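Local coordinates for protein D-alanine--D-alanine ligase (Acinetobacter baumannii ACICU, PDB 5D8D) that catalyses the ATP-dependent joining of two D-alanines into D-alanyl-D-alanine, a step of bacterial peptidoglycan synthesis, at residues T53-Y58 against Q76-W81; P193-R198 against K286-S291; T5-V10 against L295-L300; V101-I106 against Q244-E249. All blocks are in the same frame, centred on the assembly; numbering follows the deposited sequence.

Contact 1 (T53-Y58 against Q76-W81)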
loop_
_atom_site.group_PDB
_atom_site.type_symbol
_atom_site.label_atom_id
_atom_site.label_comp_id
_atom_site.label_asym_id
_atom_site.label_seq_id
_atom_site.Cartn_x
_atom_site.Cartn_y
_atom_site.Cartn_z
ATOM N N THR A 53 -17.612 5.966 -11.512
ATOM C CA THR A 53 -17.677 5.475 -12.911
ATOM C C THR A 53 -17.813 6.563 -13.947
ATOM O O THR A 53 -17.402 6.384 -15.074
ATOM C CB THR A 53 -18.812 4.451 -13.129
ATOM O OG1 THR A 53 -20.092 5.034 -12.815
ATOM C CG2 THR A 53 -18.535 3.218 -12.259
ATOM N N GLU A 54 -18.352 7.703 -13.537
ATOM C CA GLU A 54 -18.530 8.885 -14.417
ATOM C C GLU A 54 -17.246 9.680 -14.725
ATOM O O GLU A 54 -17.258 10.618 -15.529
ATOM C CB GLU A 54 -19.621 9.782 -13.836
ATOM C CG GLU A 54 -20.953 9.040 -13.681
ATOM C CD GLU A 54 -22.101 9.907 -13.178
ATOM O OE1 GLU A 54 -22.191 11.077 -13.604
ATOM O OE2 GLU A 54 -22.925 9.412 -12.376
ATOM N N LEU A 55 -16.137 9.257 -14.123
ATOM C CA LEU A 55 -14.813 9.753 -14.433
ATOM C C LEU A 55 -14.384 9.410 -15.831
ATOM O O LEU A 55 -13.457 10.022 -16.367
ATOM C CB LEU A 55 -13.764 9.201 -13.431
ATOM C CG LEU A 55 -13.740 9.880 -12.047
ATOM C CD1 LEU A 55 -12.939 9.073 -11.037
ATOM C CD2 LEU A 55 -13.161 11.280 -12.130
ATOM N N VAL A 56 -15.052 8.439 -16.434
ATOM C CA VAL A 56 -14.752 8.057 -17.816
ATOM C C VAL A 56 -15.000 9.212 -18.804
ATOM O O VAL A 56 -14.366 9.281 -19.850
ATOM C CB VAL A 56 -15.530 6.763 -18.178
ATOM C CG1 VAL A 56 -16.985 7.069 -18.549
ATOM C CG2 VAL A 56 -14.808 5.992 -19.268
ATOM N N ASN A 57 -15.863 10.164 -18.427
ATOM C CA ASN A 57 -16.091 11.408 -19.196
ATOM C C ASN A 57 -14.930 12.444 -19.197
ATOM O O ASN A 57 -15.104 13.536 -19.711
ATOM C CB ASN A 57 -17.358 12.087 -18.670
ATOM C CG ASN A 57 -18.604 11.225 -18.822
ATOM O OD1 ASN A 57 -18.979 10.855 -19.926
ATOM N ND2 ASN A 57 -19.231 10.880 -17.707
ATOM N N TYR A 58 -13.757 12.104 -18.646
ATOM C CA TYR A 58 -12.648 13.035 -18.508
ATOM C C TYR A 58 -11.341 12.471 -19.053
ATOM O O TYR A 58 -11.108 11.273 -19.051
ATOM C CB TYR A 58 -12.470 13.440 -17.028
ATOM C CG TYR A 58 -13.667 14.180 -16.506
ATOM C CD1 TYR A 58 -13.816 15.546 -16.712
ATOM C CD2 TYR A 58 -14.682 13.504 -15.878
ATOM C CE1 TYR A 58 -14.942 16.228 -16.259
ATOM C CE2 TYR A 58 -15.824 14.161 -15.441
ATOM C CZ TYR A 58 -15.951 15.517 -15.632
ATOM O OH TYR A 58 -17.080 16.117 -15.154
ATOM N N GLN A 76 -7.109 6.323 -6.466
ATOM C CA GLN A 76 -6.047 6.025 -7.460
ATOM C C GLN A 76 -6.300 4.636 -8.090
ATOM O O GLN A 76 -6.058 4.417 -9.269
ATOM C CB GLN A 76 -4.684 6.011 -6.798
ATOM C CG GLN A 76 -4.147 7.342 -6.248
ATOM C CD GLN A 76 -4.874 7.856 -5.027
ATOM O OE1 GLN A 76 -5.635 7.150 -4.411
ATOM N NE2 GLN A 76 -4.659 9.095 -4.692
ATOM N N GLY A 77 -6.812 3.704 -7.281
ATOM C CA GLY A 77 -7.280 2.404 -7.761
ATOM C C GLY A 77 -8.281 2.541 -8.890
ATOM O O GLY A 77 -8.093 1.949 -9.989
ATOM N N VAL A 78 -9.324 3.347 -8.657
ATOM C CA VAL A 78 -10.358 3.515 -9.708
ATOM C C VAL A 78 -9.788 4.176 -10.950
ATOM O O VAL A 78 -10.125 3.802 -12.080
ATOM C CB VAL A 78 -11.758 4.121 -9.286
ATOM C CG1 VAL A 78 -12.053 4.041 -7.786
ATOM C CG2 VAL A 78 -12.002 5.494 -9.844
ATOM N N LEU A 79 -8.905 5.126 -10.745
ATOM C CA LEU A 79 -8.353 5.840 -11.857
ATOM C C LEU A 79 -7.471 4.930 -12.701
ATOM O O LEU A 79 -7.527 5.011 -13.922
ATOM C CB LEU A 79 -7.592 7.076 -11.386
ATOM C CG LEU A 79 -8.493 8.166 -10.837
ATOM C CD1 LEU A 79 -7.623 9.106 -10.075
ATOM C CD2 LEU A 79 -9.227 8.933 -11.939
ATOM N N GLU A 80 -6.664 4.084 -12.062
ATOM C CA GLU A 80 -5.884 3.061 -12.781
ATOM C C GLU A 80 -6.815 2.124 -13.584
ATOM O O GLU A 80 -6.599 1.927 -14.780
ATOM C CB GLU A 80 -5.031 2.235 -11.814
ATOM C CG GLU A 80 -3.877 2.969 -11.126
ATOM C CD GLU A 80 -2.786 3.401 -12.079
ATOM O OE1 GLU A 80 -2.778 2.920 -13.230
ATOM O OE2 GLU A 80 -1.945 4.242 -11.675
ATOM N N TRP A 81 -7.855 1.608 -12.923
ATOM C CA TRP A 81 -8.843 0.714 -13.523
ATOM C C TRP A 81 -9.487 1.311 -14.772
ATOM O O TRP A 81 -9.561 0.667 -15.806
ATOM C CB TRP A 81 -9.926 0.377 -12.485
ATOM C CG TRP A 81 -10.788 -0.717 -12.892
ATOM C CD1 TRP A 81 -12.056 -0.613 -13.360
ATOM C CD2 TRP A 81 -10.466 -2.113 -12.911
ATOM N NE1 TRP A 81 -12.561 -1.851 -13.657
ATOM C CE2 TRP A 81 -11.598 -2.793 -13.409
ATOM C CE3 TRP A 81 -9.327 -2.851 -12.586
ATOM C CZ2 TRP A 81 -11.626 -4.192 -13.578
ATOM C CZ3 TRP A 81 -9.348 -4.223 -12.770
ATOM C CH2 TRP A 81 -10.495 -4.881 -13.247
#
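Leu55 reaches helix 74-81 with one methyl group, CD1, and this atom makes both contacts. The side chain can be followed outward. CB points at the helix. CG lies anti to the carbonyl carbon, beside the backbone N (chi1 -78°), and there the branch divides. CD2 meets nothing of 76-81. CD1 goes on into the groove between two consecutive helix residues. It lies 3.8 Å from Leu79 CD2 and 3.9 Å from Val78 CG2. The Leu55 and Val78 side chains meet at about a right angle. A single methyl of each touches. The N-terminal domain here has a three-stranded parallel sheet, and Leu55 belongs to the 3-10 turn leading into strand 60-63. The same side chain also packs on Ala11 and Leu13 of the central strand 9-13, while Leu79 packs on Ala61 and Ile63. The contact is thus part of the hydrophobic layer between sheet and helix. Within the 3-10 turn Glu54 O accepts from Asn57 N. It also accepts a bent bond (134°) from Asn57 ND2, on the same face of its carbonyl plane. Val78 also packs on Gly77 of the second subunit.

Contact 2 (P193-R198 against K286-S291)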
loop_
_atom_site.group_PDB
_atom_site.type_symbol
_atom_site.label_atom_id
_atom_site.label_comp_id
_atom_site.label_asym_id
_atom_site.label_seq_id
_atom_site.Cartn_x
_atom_site.Cartn_y
_atom_site.Cartn_z
ATOM N N PRO A 193 12.482 18.593 -4.441
ATOM C CA PRO A 193 12.228 19.373 -3.204
ATOM C C PRO A 193 12.157 20.878 -3.421
ATOM O O PRO A 193 12.924 21.440 -4.188
ATOM C CB PRO A 193 13.444 19.058 -2.324
ATOM C CG PRO A 193 14.251 18.023 -3.079
ATOM C CD PRO A 193 13.886 18.145 -4.512
ATOM N N LEU A 194 11.219 21.507 -2.742
ATOM C CA LEU A 194 11.043 22.930 -2.763
ATOM C C LEU A 194 11.637 23.443 -1.432
ATOM O O LEU A 194 11.905 22.650 -0.530
ATOM C CB LEU A 194 9.533 23.264 -2.900
ATOM C CG LEU A 194 8.893 22.975 -4.265
ATOM C CD1 LEU A 194 7.363 23.088 -4.203
ATOM C CD2 LEU A 194 9.461 23.908 -5.321
ATOM N N PRO A 195 11.839 24.772 -1.302
ATOM C CA PRO A 195 12.391 25.379 -0.074
ATOM C C PRO A 195 11.700 24.894 1.171
ATOM O O PRO A 195 10.477 24.730 1.159
ATOM C CB PRO A 195 12.092 26.867 -0.264
ATOM C CG PRO A 195 12.116 27.056 -1.723
ATOM C CD PRO A 195 11.514 25.808 -2.299
ATOM N N VAL A 196 12.466 24.668 2.224
ATOM C CA VAL A 196 11.903 24.034 3.428
ATOM C C VAL A 196 11.125 25.054 4.259
ATOM O O VAL A 196 11.332 26.245 4.122
ATOM C CB VAL A 196 12.895 23.115 4.234
ATOM C CG1 VAL A 196 14.240 22.916 3.576
ATOM C CG2 VAL A 196 13.031 23.487 5.680
ATOM N N ILE A 197 10.195 24.571 5.079
ATOM C CA ILE A 197 9.392 25.425 5.904
ATOM C C ILE A 197 9.398 24.898 7.322
ATOM O O ILE A 197 9.019 23.756 7.508
ATOM C CB ILE A 197 7.953 25.464 5.403
ATOM C CG1 ILE A 197 7.917 26.134 4.034
ATOM C CG2 ILE A 197 7.059 26.227 6.411
ATOM C CD1 ILE A 197 6.522 26.210 3.421
ATOM N N ARG A 198 9.780 25.716 8.310
ATOM C CA ARG A 198 9.608 25.354 9.728
ATOM C C ARG A 198 8.130 25.412 10.132
ATOM O O ARG A 198 7.410 26.311 9.725
ATOM C CB ARG A 198 10.390 26.309 10.654
ATOM C CG ARG A 198 10.606 25.785 12.087
ATOM C CD ARG A 198 10.898 26.879 13.114
ATOM N NE ARG A 198 11.645 27.941 12.465
ATOM C CZ ARG A 198 11.370 29.236 12.466
ATOM N NH1 ARG A 198 10.389 29.735 13.191
ATOM N NH2 ARG A 198 12.149 30.049 11.744
ATOM N N LYS A 286 5.738 29.334 -4.115
ATOM C CA LYS A 286 5.872 30.794 -4.236
ATOM C C LYS A 286 7.312 31.287 -3.923
ATOM O O LYS A 286 7.831 32.155 -4.616
ATOM C CB LYS A 286 4.851 31.482 -3.322
ATOM C CG LYS A 286 4.583 32.926 -3.698
ATOM C CD LYS A 286 3.858 33.689 -2.600
ATOM C CE LYS A 286 2.391 33.412 -2.552
ATOM N NZ LYS A 286 1.831 34.021 -1.309
ATOM N N ALA A 287 7.977 30.693 -2.935
ATOM C CA ALA A 287 9.351 31.039 -2.653
ATOM C C ALA A 287 10.331 30.724 -3.780
ATOM O O ALA A 287 11.515 30.977 -3.640
ATOM C CB ALA A 287 9.809 30.345 -1.392
ATOM N N VAL A 288 9.870 30.134 -4.865
ATOM C CA VAL A 288 10.750 29.784 -5.972
ATOM C C VAL A 288 10.143 30.200 -7.322
ATOM O O VAL A 288 10.623 29.794 -8.361
ATOM C CB VAL A 288 11.089 28.263 -5.846
ATOM C CG1 VAL A 288 10.204 27.351 -6.703
ATOM C CG2 VAL A 288 12.564 28.018 -6.078
ATOM N N GLY A 289 9.108 31.047 -7.299
ATOM C CA GLY A 289 8.561 31.639 -8.515
ATOM C C GLY A 289 7.138 31.281 -8.891
ATOM O O GLY A 289 6.601 31.908 -9.767
ATOM N N TYR A 290 6.507 30.291 -8.254
ATOM C CA TYR A 290 5.201 29.828 -8.756
ATOM C C TYR A 290 4.106 30.656 -8.139
ATOM O O TYR A 290 3.983 30.728 -6.927
ATOM C CB TYR A 290 4.964 28.310 -8.521
ATOM C CG TYR A 290 5.850 27.362 -9.336
ATOM C CD1 TYR A 290 7.076 26.954 -8.837
ATOM C CD2 TYR A 290 5.480 26.892 -10.583
ATOM C CE1 TYR A 290 7.914 26.097 -9.538
ATOM C CE2 TYR A 290 6.330 26.029 -11.316
ATOM C CZ TYR A 290 7.538 25.631 -10.770
ATOM O OH TYR A 290 8.409 24.787 -11.396
ATOM N N SER A 291 3.285 31.277 -8.964
ATOM C CA SER A 291 1.999 31.758 -8.437
ATOM C C SER A 291 1.248 30.495 -8.091
ATOM O O SER A 291 1.661 29.405 -8.494
ATOM C CB SER A 291 1.212 32.549 -9.486
ATOM O OG SER A 291 0.681 31.699 -10.502
#
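Pro195 packs its ring against a helix end, and the meeting is entirely apolar. Its CG lies 4.0 Å from Ala287 CB. Its CD faces Val288 at a looser 4.3 Å from CB. The ring thus rests on two successive residues of a type I turn, Lys286 to Gly289. Leu194 adds the third contact. Its CG stands anti to the carbonyl carbon (chi1 -71°), which brings CD2 round to within 3.8 Å of Val288 CG1. The two side chains meet at about a right angle, methyl against methyl.

The turn is the end of helix 280-286. Gly289 has positive phi (116°) and is the C-prime residue of a Schellman motif. Its N bonds back to Lys286 O at 3.2 Å, and Tyr290 N bonds to Ala285 O. This closure places Ala287 and Val288 side by side with their CB atoms toward 193-198. Two residues on, Ser291 is the N-cap of helix 292-301. Its side chain caps a backbone N of that helix, and its own N is bonded to Glu294 OE1.

On the other side, strand 192-198 is an outermost strand of an antiparallel sheet of the ATP-grasp region. Leu194 and Ile197 pair by backbone bonds with Ser187 and Thr185 of strand 181-189. Thr185 belongs to the predicted ATP site, with its side chain about 9 Å from that of Leu194. Carbon atoms make all the cross-contacts. The contact rests on shape and on burial of apolar groups, and the exposed Ala287 and Val288 put it at the edge of the core.

Contact 3 (T5-V10 against L295-L300)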
loop_
_atom_site.group_PDB
_atom_site.type_symbol
_atom_site.label_atom_id
_atom_site.label_comp_id
_atom_site.label_asym_id
_atom_site.label_seq_id
_atom_site.Cartn_x
_atom_site.Cartn_y
_atom_site.Cartn_z
ATOM N N THR A 5 -6.765 22.730 -25.111
ATOM C CA THR A 5 -6.370 21.637 -25.998
ATOM C C THR A 5 -5.502 20.655 -25.236
ATOM O O THR A 5 -5.888 19.513 -25.062
ATOM C CB THR A 5 -5.652 22.179 -27.253
ATOM O OG1 THR A 5 -6.645 22.699 -28.147
ATOM C CG2 THR A 5 -4.827 21.101 -27.978
ATOM N N LYS A 6 -4.366 21.154 -24.754
ATOM C CA LYS A 6 -3.292 20.404 -24.081
ATOM C C LYS A 6 -3.757 19.412 -23.028
ATOM O O LYS A 6 -3.221 18.326 -22.967
ATOM C CB LYS A 6 -2.331 21.415 -23.431
ATOM C CG LYS A 6 -1.094 20.867 -22.732
ATOM C CD LYS A 6 0.068 21.858 -22.859
ATOM C CE LYS A 6 1.268 21.553 -21.962
ATOM N NZ LYS A 6 1.250 22.335 -20.679
ATOM N N PHE A 7 -4.740 19.797 -22.212
ATOM C CA PHE A 7 -5.285 18.963 -21.111
ATOM C C PHE A 7 -6.676 18.366 -21.339
ATOM O O PHE A 7 -7.075 17.458 -20.574
ATOM C CB PHE A 7 -5.324 19.742 -19.787
ATOM C CG PHE A 7 -3.978 20.243 -19.339
ATOM C CD1 PHE A 7 -3.033 19.373 -18.811
ATOM C CD2 PHE A 7 -3.651 21.591 -19.424
ATOM C CE1 PHE A 7 -1.792 19.846 -18.384
ATOM C CE2 PHE A 7 -2.423 22.061 -18.990
ATOM C CZ PHE A 7 -1.495 21.181 -18.474
ATOM N N GLY A 8 -7.427 18.854 -22.333
ATOM C CA GLY A 8 -8.754 18.289 -22.575
ATOM C C GLY A 8 -9.610 18.464 -21.317
ATOM O O GLY A 8 -9.474 19.476 -20.628
ATOM N N LYS A 9 -10.476 17.492 -21.003
ATOM C CA LYS A 9 -11.446 17.676 -19.907
ATOM C C LYS A 9 -10.795 17.208 -18.636
ATOM O O LYS A 9 -10.392 16.068 -18.583
ATOM C CB LYS A 9 -12.762 16.953 -20.149
ATOM C CG LYS A 9 -13.603 17.596 -21.227
ATOM C CD LYS A 9 -15.002 17.002 -21.330
ATOM C CE LYS A 9 -15.954 17.595 -20.301
ATOM N NZ LYS A 9 -16.961 16.581 -19.872
ATOM N N VAL A 10 -10.651 18.096 -17.631
ATOM C CA VAL A 10 -10.052 17.693 -16.377
ATOM C C VAL A 10 -11.057 17.678 -15.279
ATOM O O VAL A 10 -11.846 18.583 -15.171
ATOM C CB VAL A 10 -8.681 18.364 -16.039
ATOM C CG1 VAL A 10 -8.211 19.353 -17.083
ATOM C CG2 VAL A 10 -8.591 18.859 -14.611
ATOM N N LEU A 295 1.527 26.948 -10.041
ATOM C CA LEU A 295 1.675 25.725 -9.264
ATOM C C LEU A 295 0.638 24.664 -9.703
ATOM O O LEU A 295 0.997 23.497 -9.899
ATOM C CB LEU A 295 1.557 26.036 -7.758
ATOM C CG LEU A 295 1.341 24.888 -6.802
ATOM C CD1 LEU A 295 2.511 23.924 -6.933
ATOM C CD2 LEU A 295 1.196 25.394 -5.381
ATOM N N CYS A 296 -0.618 25.078 -9.899
ATOM C CA CYS A 296 -1.668 24.145 -10.264
ATOM C C CYS A 296 -1.437 23.596 -11.656
ATOM O O CYS A 296 -1.530 22.417 -11.867
ATOM C CB CYS A 296 -3.044 24.766 -10.133
ATOM S SG CYS A 296 -3.543 25.082 -8.415
ATOM N N VAL A 297 -1.078 24.425 -12.611
ATOM C CA VAL A 297 -0.725 23.887 -13.925
ATOM C C VAL A 297 0.467 22.873 -13.845
ATOM O O VAL A 297 0.465 21.824 -14.497
ATOM C CB VAL A 297 -0.466 25.034 -14.916
ATOM C CG1 VAL A 297 0.217 24.545 -16.194
ATOM C CG2 VAL A 297 -1.796 25.702 -15.263
ATOM N N ALA A 298 1.452 23.176 -13.024
ATOM C CA ALA A 298 2.638 22.335 -12.930
ATOM C C ALA A 298 2.324 20.971 -12.283
ATOM O O ALA A 298 2.851 19.932 -12.707
ATOM C CB ALA A 298 3.744 23.066 -12.172
ATOM N N ILE A 299 1.477 20.963 -11.260
ATOM C CA ILE A 299 0.979 19.711 -10.720
ATOM C C ILE A 299 0.267 18.926 -11.854
ATOM O O ILE A 299 0.555 17.764 -12.087
ATOM C CB ILE A 299 0.077 19.947 -9.486
ATOM C CG1 ILE A 299 0.928 20.445 -8.311
ATOM C CG2 ILE A 299 -0.678 18.683 -9.063
ATOM C CD1 ILE A 299 0.148 21.137 -7.181
ATOM N N LEU A 300 -0.620 19.568 -12.585
ATOM C CA LEU A 300 -1.381 18.876 -13.616
ATOM C C LEU A 300 -0.483 18.364 -14.767
ATOM O O LEU A 300 -0.830 17.417 -15.460
ATOM C CB LEU A 300 -2.463 19.818 -14.176
ATOM C CG LEU A 300 -3.494 19.210 -15.116
ATOM C CD1 LEU A 300 -4.199 18.044 -14.443
ATOM C CD2 LEU A 300 -4.503 20.269 -15.493
#
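Leu300 lays a methyl over one face of the Phe7 ring, and the contact is closest there. Its CD2 sits 3.9 Å from the ring centroid, 16° off the ring normal, a CH-pi contact. Leu300 CG also comes to 3.7 Å from Phe7 CD1. The two side chains approach from opposite directions. Leu300 carries CG anti to its own N (chi1 -171°), which sends the branch out from helix 292-301 toward the ring. The opposite face of the ring is covered by the neighbouring residue, Lys6, whose CG lies over its centre. The aromatic ring is thus held between a leucine methyl and a lysine methylene.

Val10 comes from the start of strand 9-13. Its CG1 and Leu300 CD2 meet tip to tip at 4.1 Å, so the same methyl serves both partners. Strand 9-13 is the middle strand of the parallel sheet of the N-terminal domain. Helix 292-301 closes the ATP-grasp region at the other end of the chain. The contact therefore brings the two ends of the polypeptide together. Gly8, with positive phi (60°), turns the chain from helix 3-7 into the strand. Phe7 and Val10, either side of the turn, both point toward helix 292-301.

Packing is looser at Val297. Its CG1 is 4.4 Å from Phe7 CZ and approaches the ring obliquely. Val297 is partly exposed, unlike Phe7, Val10 and Leu300. Lys6 is exposed too, and its NZ makes a long, weak ion pair with Glu301 just past the segment.

Contact 4 (V101-I106 against Q244-E249)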
loop_
_atom_site.group_PDB
_atom_site.type_symbol
_atom_site.label_atom_id
_atom_site.label_comp_id
_atom_site.label_asym_id
_atom_site.label_seq_id
_atom_site.Cartn_x
_atom_site.Cartn_y
_atom_site.Cartn_z
ATOM N N VAL A 101 3.353 3.772 10.371
ATOM C CA VAL A 101 4.310 2.710 10.696
ATOM C C VAL A 101 4.850 2.084 9.435
ATOM O O VAL A 101 6.079 1.849 9.372
ATOM C CB VAL A 101 3.878 1.653 11.752
ATOM C CG1 VAL A 101 2.641 2.067 12.542
ATOM C CG2 VAL A 101 3.795 0.237 11.185
ATOM N N LYS A 102 3.990 1.848 8.425
ATOM C CA LYS A 102 4.479 1.209 7.189
ATOM C C LYS A 102 5.420 2.100 6.430
ATOM O O LYS A 102 6.384 1.618 5.852
ATOM C CB LYS A 102 3.344 0.696 6.291
ATOM C CG LYS A 102 2.622 -0.494 6.905
ATOM C CD LYS A 102 1.703 -1.166 5.923
ATOM C CE LYS A 102 0.981 -2.340 6.567
ATOM N NZ LYS A 102 -0.111 -1.908 7.458
ATOM N N THR A 103 5.156 3.407 6.450
ATOM C CA THR A 103 6.092 4.400 5.918
ATOM C C THR A 103 7.480 4.293 6.606
ATOM O O THR A 103 8.512 4.305 5.947
ATOM C CB THR A 103 5.512 5.815 6.066
ATOM O OG1 THR A 103 4.339 5.949 5.255
ATOM C CG2 THR A 103 6.501 6.855 5.592
ATOM N N LYS A 104 7.490 4.211 7.928
ATOM C CA LYS A 104 8.761 4.146 8.674
ATOM C C LYS A 104 9.512 2.828 8.453
ATOM O O LYS A 104 10.733 2.826 8.356
ATOM C CB LYS A 104 8.544 4.357 10.163
ATOM C CG LYS A 104 8.211 5.775 10.554
ATOM C CD LYS A 104 7.475 5.760 11.893
ATOM C CE LYS A 104 7.880 6.851 12.854
ATOM N NZ LYS A 104 9.231 6.629 13.460
ATOM N N GLN A 105 8.778 1.723 8.339
ATOM C CA GLN A 105 9.403 0.455 8.057
ATOM C C GLN A 105 10.039 0.528 6.701
ATOM O O GLN A 105 11.193 0.144 6.550
ATOM C CB GLN A 105 8.409 -0.670 8.122
ATOM C CG GLN A 105 7.819 -0.857 9.505
ATOM C CD GLN A 105 6.617 -1.790 9.595
ATOM O OE1 GLN A 105 6.398 -2.389 10.643
ATOM N NE2 GLN A 105 5.828 -1.910 8.530
ATOM N N ILE A 106 9.329 1.055 5.709
ATOM C CA ILE A 106 9.980 1.312 4.415
ATOM C C ILE A 106 11.242 2.178 4.555
ATOM O O ILE A 106 12.280 1.921 3.893
ATOM C CB ILE A 106 9.046 1.968 3.391
ATOM C CG1 ILE A 106 7.820 1.092 3.085
ATOM C CG2 ILE A 106 9.793 2.242 2.090
ATOM C CD1 ILE A 106 8.115 -0.329 2.683
ATOM N N GLN A 244 11.291 9.164 -2.711
ATOM C CA GLN A 244 11.512 8.033 -3.610
ATOM C C GLN A 244 11.323 6.669 -2.961
ATOM O O GLN A 244 10.696 5.785 -3.544
ATOM C CB GLN A 244 12.895 8.116 -4.235
ATOM C CG GLN A 244 12.968 9.221 -5.275
ATOM C CD GLN A 244 14.361 9.698 -5.640
ATOM O OE1 GLN A 244 14.522 10.401 -6.645
ATOM N NE2 GLN A 244 15.361 9.378 -4.825
ATOM N N ALA A 245 11.806 6.507 -1.739
ATOM C CA ALA A 245 11.754 5.206 -1.083
ATOM C C ALA A 245 10.353 4.673 -0.959
ATOM O O ALA A 245 10.095 3.519 -1.204
ATOM C CB ALA A 245 12.395 5.251 0.284
ATOM N N VAL A 246 9.450 5.531 -0.551
ATOM C CA VAL A 246 8.091 5.140 -0.256
ATOM C C VAL A 246 7.317 5.074 -1.574
ATOM O O VAL A 246 6.179 4.620 -1.588
ATOM C CB VAL A 246 7.498 6.134 0.750
ATOM C CG1 VAL A 246 6.945 7.356 0.023
ATOM C CG2 VAL A 246 6.446 5.475 1.599
ATOM N N GLY A 247 7.936 5.520 -2.678
ATOM C CA GLY A 247 7.317 5.478 -3.993
ATOM C C GLY A 247 6.396 6.658 -4.325
ATOM O O GLY A 247 5.547 6.539 -5.211
ATOM N N ALA A 248 6.564 7.803 -3.642
ATOM C CA ALA A 248 5.754 9.002 -3.931
ATOM C C ALA A 248 6.160 9.578 -5.273
ATOM O O ALA A 248 7.316 9.401 -5.663
ATOM C CB ALA A 248 5.910 10.049 -2.842
ATOM N N GLU A 249 5.236 10.246 -5.974
ATOM C CA GLU A 249 5.552 10.852 -7.292
ATOM C C GLU A 249 4.892 12.197 -7.417
ATOM O O GLU A 249 3.811 12.402 -6.864
ATOM C CB GLU A 249 5.035 10.016 -8.466
ATOM C CG GLU A 249 5.838 8.778 -8.845
ATOM C CD GLU A 249 5.143 8.036 -9.992
ATOM O OE1 GLU A 249 5.299 8.460 -11.171
ATOM O OE2 GLU A 249 4.389 7.064 -9.712
#
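Thr103 and Ile106, one helical turn apart, pack helix 100-108 against the end of helix 229-245. Just before them, Lys102 NZ forms a salt bridge with Asp99 and a hydrogen bond with Gln92 of the second subunit. Thr103 follows. With chi1 at -65° its OG1 sits beside the backbone N, and CG2 is left opposite the N, facing Val246. CG2 is 4.2 Å from Val246 CG2. OG1 is bonded to Asp99 O, one turn back, and to Ile96 O of helix 91-97.

Lys104 NZ forms a salt bridge with Glu176 and a hydrogen bond to Thr114. Ile106 then makes the main contact. Its CG1 lies anti to the carbonyl carbon (chi1 -60°), which leaves CG2 opposite the backbone N and aimed at the helix end. CG2 touches Ala245 O at 3.5 Å. Val246 CA follows at 4.1 Å from the same methyl. The methyl thus rests on the backbone of the helix end more than on side chains. Ile96 packs on both Ile106 and Val246.

Ala245 O also receives a weak bond from Lys102 NZ of the second subunit, and that lysine packs on Ile106. This contact is therefore part of the subunit interface.

Gly247, with phi 84°, is where the chain leaves helical angles, in a Schellman motif. Its N bonds to Gln244 O at 2.9 Å. Thr103 lies about 6 Å, side chain to side chain, from Glu268, predicted to bind both metal ions. A helix end closed by a Schellman motif, packed on a second helix beside the predicted metal site, belongs here to the ATP-grasp fold.

Contacts 1, 2 and 4 all lie within the loop of chain that contact 3 closes. Contact 3 touches contact 1, where Tyr58 CB is 3.7 Å from Lys9 O; their centres are about 17 Å apart. It also touches contact 2, where Tyr290 CE2 is 4.0 Å from Ala298 CB. Contacts 2 and 4 interleave along the chain, and their nearest atoms are about 8 Å apart. Contact 4 lies nearest the predicted active site, with the Thr103 side chain about 8 Å from Gly145 of the predicted ATP site. In contact 2, the side chain of Leu194 is about 12 Å from that of Asp255, a predicted magnesium ligand. Contacts 1 and 4 both touch the second subunit.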